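Local coordinates for Serine/threonine protein kinase (Mycobacterium tuberculosis, PDB 4ESQ) that probably transfers phosphate from ATP to serine and threonine residues of proteins, the present chain being the extracellular sensor domain of this membrane receptor kinase, at residues 187-190 with 191-194; 176-179 with 180-184; 4-7 with 8-11. One frame throughout, in Å; residues are numbered along the deposited sequence.

Interaction 1. Residues 187-190 with 191-194; sequences IVDK and VNKE
Lys190 and Lys193 run side by side at the C-terminal end of alpha-helix 179-192. The alkyl part of Lys190 meets its neighbour's far end, Lys190 CG resting 4.0 Å from Lys193 CE. Lys193 reaches this place because its CG lies between the backbone N and the carbonyl carbon (chi1 77°), which also sets that CG 3.3 Å from Lys190 O. The two NZ atoms remain 5.8 Å apart, and that of Lys190 goes to Glu19 in a salt bridge and to Leu14 O in a hydrogen bond. Lys190 O itself is shared: Lys193 N gives it a weak bond while giving another weak one to Asp189 O, and a water donates to it and to Glu194 OE1, the latter over 2.6 Å; Glu194 OE1 is also paired with Arg9.

Val191 is buried, its side chain packing on Leu13 and Ala162. Its N donates to Ile187 O over 3.0 Å with an N-H...O angle of 155°, and its CG2 lies 3.5 Å from that same oxygen; the amide bonds this oxygen while the methyl only packs against it. Asn192 repeats the alpha-helical bond one step on, N to Val188 O at 2.9 Å. Its side chain runs alongside Val188, ND2 passing close to Val188 CG1. The amide plane stands 47° from the carboxylate of Asp189, and a single water spans the two groups, accepting from Asn192 ND2 at 3.0 Å and donating to Asp189 OD1.

Interaction 2. Residues 176-179 with 180-184; sequences ITNQ and AGQIA
Gln182 OE1 receives a 2.8 Å bond from a water that also accepts, weakly, from Asn178 N, so the side chain of one residue reaches the backbone of another four positions earlier across a single solvent molecule. The pair marks the start of helix 179-192 in this PknH-like extracellular domain (Mog1p/PsbP clan), with Asn178 at the N-cap. Gln182 is bonded to that residue directly as well: Gln182 N donates to Asn178 O over 2.9 Å, in the carbonyl plane, and Gln182 CG sits 3.4 Å from the same oxygen.

The cap residue does not close the first turn with its own amide. With CG anti to the backbone N (chi1 -166°), the Asn178 side chain swings over Gly181, placing OD1 3.6 Å from Gly181 CA, and OD1 is bonded to Gln156 NE2. The other end of that amide, Gln156 OE1, accepts from Gly181 N and weakly from Ala180 N, so a glutamine on strand 154-162 serves the helix start and the Asn178 side chain together.

Gln179 faces the domain interior, beside Val23 and Met24 of helix 17-24. A bend at chi2 (88°) turns its amide back to the preceding loop, where OE1 receives Thr177 N on a lone pair at 2.8 Å, while NE2 is held by Gln175 O; with both ends of the amide engaged, its rotation is fixed. The backbone carbonyl points the other way, into the helix. Ile183 N donates to Gln179 O over 2.9 Å, tilted 25° from the carbonyl plane, and Ile183 CG1 lies 3.2 Å from that oxygen.

Interaction 3. Residues 4-7 with 8-11; sequences PVAE and ERLS
Glu8 curls back over Ala6, its side chain folded so that the carboxylate covers a methyl group two residues earlier. Glu8 CB lies 3.7 Å from Glu7 C. CG stands between the backbone N and the carbonyl carbon (chi1 61°), a position that turns the chain toward the preceding residues and leaves Glu8 CG 4.0 Å from Ala6 CB. A further bend at chi2 (-103°) lays the carboxylate with its face over the methyl, Ala6 CB standing almost directly above Glu8 CD at 3.6 Å, with OE1 equally near it and OE2 slightly farther off. Glu8 OE1 also approaches Glu7 N, at 3.7 Å.

This folding back takes place on a short 3-10 turn in the N-terminal segment that leads toward helix 17-24. Arg9 N donates to Ala6 O over 2.9 Å, closing a three-residue step, although the donor stands 55° out of the carbonyl plane. The next step is looser, a weak bond from Leu10 N to Glu7 O. The buried Leu10 side chain packs on Val90 and Ala92 of strand 84-92 and on Ala69 of strand 69-76. Arg9 CB, the first side-chain carbon, lies 4.2 Å from Val5 CG1.

In the fold
Interactions 1 and 2 are the two ends of helix 179-192, which lies against strands 154-162 and 165-173 of the antiparallel sheet. Interaction 2, centred about 10 Å from the centre of the chain, is the deeper: uncharged amides and a water settle the helix start. Interaction 1, about 17 Å out, relies on lysines, carboxylates and solvent where the helix runs out. Interaction 3, about 18 Å out, belongs to the N-terminal segment and uses 3-10 bonds in place of alpha-helical ones. It meets interaction 1 through the Arg9-Glu194 salt bridge and through Val5 packing on Val191, bringing the N-terminal segment against the chain's C-terminal end; interaction 2 has its nearest atoms about 11 Å from interaction 3.

Interaction 1. Residues 187-190 with 191-194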
# COMPACT_ATOMS: atom_id res chain seq x y z
N ILE A 187 7.51 -8.65 -3.03
CA ILE A 187 8.29 -7.49 -3.44
C ILE A 187 9.60 -7.39 -2.65
O ILE A 187 10.65 -7.09 -3.21
CB ILE A 187 7.47 -6.19 -3.33
CG1 ILE A 187 6.28 -6.25 -4.29
CG2 ILE A 187 8.35 -4.96 -3.64
CD1 ILE A 187 5.22 -5.15 -4.06
N VAL A 188 9.55 -7.66 -1.35
CA VAL A 188 10.76 -7.64 -0.53
C VAL A 188 11.77 -8.66 -1.05
O VAL A 188 12.97 -8.39 -1.08
CB VAL A 188 10.43 -7.92 0.94
CG1 VAL A 188 11.68 -8.34 1.70
CG2 VAL A 188 9.77 -6.70 1.57
N ASP A 189 11.29 -9.84 -1.47
CA ASP A 189 12.20 -10.84 -2.05
C ASP A 189 12.88 -10.30 -3.31
O ASP A 189 14.05 -10.61 -3.57
CB ASP A 189 11.46 -12.14 -2.37
CG ASP A 189 11.10 -12.95 -1.13
OD1 ASP A 189 11.74 -12.75 -0.08
OD2 ASP A 189 10.19 -13.79 -1.22
N LYS A 190 12.15 -9.51 -4.10
CA LYS A 190 12.75 -8.91 -5.29
C LYS A 190 13.79 -7.86 -4.92
O LYS A 190 14.82 -7.74 -5.58
CB LYS A 190 11.68 -8.33 -6.23
CG LYS A 190 10.78 -9.41 -6.86
CD LYS A 190 9.95 -8.85 -8.01
CE LYS A 190 9.00 -9.93 -8.58
NZ LYS A 190 8.24 -9.41 -9.76
N VAL A 191 13.53 -7.09 -3.86
CA VAL A 191 14.52 -6.12 -3.40
C VAL A 191 15.79 -6.86 -2.98
O VAL A 191 16.91 -6.47 -3.33
CB VAL A 191 14.03 -5.30 -2.18
CG1 VAL A 191 15.17 -4.46 -1.60
CG2 VAL A 191 12.86 -4.42 -2.56
N ASN A 192 15.60 -7.95 -2.24
CA ASN A 192 16.73 -8.70 -1.70
C ASN A 192 17.66 -9.23 -2.78
O ASN A 192 18.86 -9.38 -2.56
CB ASN A 192 16.25 -9.86 -0.82
CG ASN A 192 15.68 -9.40 0.51
OD1 ASN A 192 15.97 -8.30 0.97
ND2 ASN A 192 14.89 -10.25 1.13
N LYS A 193 17.10 -9.51 -3.95
CA LYS A 193 17.88 -10.12 -5.02
C LYS A 193 18.50 -9.09 -5.97
O LYS A 193 19.21 -9.46 -6.90
CB LYS A 193 17.04 -11.16 -5.77
CG LYS A 193 16.04 -10.59 -6.75
CD LYS A 193 15.15 -11.72 -7.30
CE LYS A 193 14.10 -11.20 -8.27
NZ LYS A 193 13.18 -12.30 -8.70
N GLU A 194 18.24 -7.81 -5.73
CA GLU A 194 18.77 -6.74 -6.58
C GLU A 194 20.29 -6.79 -6.66
O GLU A 194 20.98 -6.78 -5.63
CB GLU A 194 18.35 -5.36 -6.06
CG GLU A 194 17.20 -4.71 -6.80
CD GLU A 194 17.40 -4.66 -8.30
OE1 GLU A 194 16.78 -5.49 -8.99
OE2 GLU A 194 18.16 -3.80 -8.81
OXT GLU A 194 20.86 -6.83 -7.75
O HOH W 1 14.64 -13.02 -0.11
O HOH W 2 15.30 -7.57 -8.29

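Interaction 2. Residues 176-179 with 180-184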
# COMPACT_ATOMS: atom_id res chain seq x y z
N ILE A 176 -10.63 -10.88 1.72
CA ILE A 176 -9.30 -10.47 2.15
C ILE A 176 -8.89 -11.15 3.45
O ILE A 176 -9.65 -11.15 4.42
CB ILE A 176 -9.22 -8.94 2.31
CG1 ILE A 176 -9.40 -8.23 0.96
CG2 ILE A 176 -7.92 -8.53 2.98
CD1 ILE A 176 -8.35 -8.58 -0.08
N THR A 177 -7.69 -11.72 3.47
CA THR A 177 -7.08 -12.18 4.71
C THR A 177 -5.67 -11.64 4.84
O THR A 177 -5.40 -10.87 5.75
CB THR A 177 -7.07 -13.71 4.84
OG1 THR A 177 -6.54 -14.30 3.65
CG2 THR A 177 -8.49 -14.24 5.08
N ASN A 178 -4.78 -12.03 3.94
CA ASN A 178 -3.41 -11.53 4.00
C ASN A 178 -2.78 -11.28 2.62
O ASN A 178 -1.57 -11.40 2.46
CB ASN A 178 -2.52 -12.48 4.83
CG ASN A 178 -1.19 -11.86 5.21
OD1 ASN A 178 -1.12 -10.70 5.63
ND2 ASN A 178 -0.11 -12.64 5.09
N GLN A 179 -3.60 -10.93 1.63
CA GLN A 179 -3.08 -10.72 0.28
C GLN A 179 -2.03 -9.60 0.18
O GLN A 179 -1.05 -9.72 -0.56
CB GLN A 179 -4.22 -10.46 -0.71
CG GLN A 179 -5.10 -11.68 -1.02
CD GLN A 179 -6.25 -11.84 -0.04
OE1 GLN A 179 -6.20 -11.34 1.08
NE2 GLN A 179 -7.30 -12.53 -0.47
N ALA A 180 -2.23 -8.52 0.93
CA ALA A 180 -1.28 -7.42 0.88
C ALA A 180 0.03 -7.83 1.57
O ALA A 180 1.12 -7.47 1.13
CB ALA A 180 -1.86 -6.17 1.50
N GLY A 181 -0.09 -8.60 2.65
CA GLY A 181 1.09 -9.14 3.30
C GLY A 181 1.86 -10.03 2.35
O GLY A 181 3.09 -10.00 2.33
N GLN A 182 1.14 -10.83 1.56
CA GLN A 182 1.83 -11.71 0.61
C GLN A 182 2.52 -10.91 -0.48
O GLN A 182 3.65 -11.21 -0.89
CB GLN A 182 0.83 -12.64 -0.07
CG GLN A 182 0.29 -13.73 0.79
CD GLN A 182 -0.56 -14.65 -0.05
OE1 GLN A 182 -1.78 -14.51 -0.09
NE2 GLN A 182 0.09 -15.55 -0.77
N ILE A 183 1.82 -9.91 -0.99
CA ILE A 183 2.38 -9.08 -2.04
C ILE A 183 3.64 -8.41 -1.53
O ILE A 183 4.70 -8.43 -2.19
CB ILE A 183 1.33 -8.07 -2.57
CG1 ILE A 183 0.27 -8.82 -3.39
CG2 ILE A 183 1.98 -6.98 -3.41
CD1 ILE A 183 -1.00 -8.01 -3.61
N ALA A 184 3.56 -7.82 -0.35
CA ALA A 184 4.70 -7.12 0.23
C ALA A 184 5.91 -8.05 0.36
O ALA A 184 7.04 -7.67 0.01
CB ALA A 184 4.33 -6.54 1.59
O HOH W 3 -3.76 -14.15 1.86

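Interaction 3. Residues 4-7 with 8-11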
# COMPACT_ATOMS: atom_id res chain seq x y z
N PRO A 4 22.65 0.43 -2.37
CA PRO A 4 21.22 0.72 -2.36
C PRO A 4 20.59 0.38 -3.70
O PRO A 4 21.29 0.25 -4.70
CB PRO A 4 21.17 2.22 -2.12
CG PRO A 4 22.45 2.73 -2.73
CD PRO A 4 23.47 1.65 -2.47
N VAL A 5 19.27 0.24 -3.72
CA VAL A 5 18.58 0.03 -4.98
C VAL A 5 18.52 1.35 -5.74
O VAL A 5 18.19 2.39 -5.17
CB VAL A 5 17.16 -0.50 -4.75
CG1 VAL A 5 16.44 -0.65 -6.08
CG2 VAL A 5 17.20 -1.84 -4.01
N ALA A 6 18.86 1.31 -7.03
CA ALA A 6 18.80 2.51 -7.87
C ALA A 6 17.37 2.91 -8.17
O ALA A 6 16.50 2.05 -8.35
CB ALA A 6 19.53 2.25 -9.18
N GLU A 7 17.12 4.22 -8.23
CA GLU A 7 15.79 4.73 -8.53
C GLU A 7 15.26 4.11 -9.81
O GLU A 7 14.06 3.84 -9.93
CB GLU A 7 15.81 6.25 -8.73
CG GLU A 7 15.94 7.08 -7.46
CD GLU A 7 16.01 8.57 -7.77
OE1 GLU A 7 15.40 9.02 -8.76
OE2 GLU A 7 16.70 9.30 -7.01
N GLU A 8 16.16 3.90 -10.77
CA GLU A 8 15.74 3.44 -12.09
C GLU A 8 15.36 1.96 -12.12
O GLU A 8 14.86 1.47 -13.13
CB GLU A 8 16.82 3.76 -13.13
CG GLU A 8 18.15 3.09 -12.87
CD GLU A 8 19.18 4.04 -12.30
OE1 GLU A 8 18.82 4.92 -11.48
OE2 GLU A 8 20.36 3.89 -12.67
N ARG A 9 15.55 1.27 -10.99
CA ARG A 9 15.23 -0.15 -10.91
C ARG A 9 13.95 -0.42 -10.14
O ARG A 9 13.58 -1.58 -9.95
CB ARG A 9 16.39 -0.92 -10.28
CG ARG A 9 17.57 -1.17 -11.23
CD ARG A 9 17.26 -2.23 -12.28
NE ARG A 9 17.05 -3.54 -11.67
CZ ARG A 9 16.59 -4.61 -12.31
NH1 ARG A 9 16.28 -4.54 -13.60
NH2 ARG A 9 16.44 -5.76 -11.65
N LEU A 10 13.26 0.63 -9.72
CA LEU A 10 12.06 0.47 -8.91
C LEU A 10 10.98 -0.36 -9.62
O LEU A 10 10.38 -1.23 -9.00
CB LEU A 10 11.49 1.82 -8.47
CG LEU A 10 12.25 2.57 -7.37
CD1 LEU A 10 11.60 3.94 -7.08
CD2 LEU A 10 12.33 1.75 -6.10
N SER A 11 10.75 -0.11 -10.91
CA SER A 11 9.67 -0.80 -11.61
C SER A 11 9.89 -2.31 -11.65
O SER A 11 8.93 -3.09 -11.71
CB SER A 11 9.46 -0.24 -13.02
OG SER A 11 10.49 -0.63 -13.90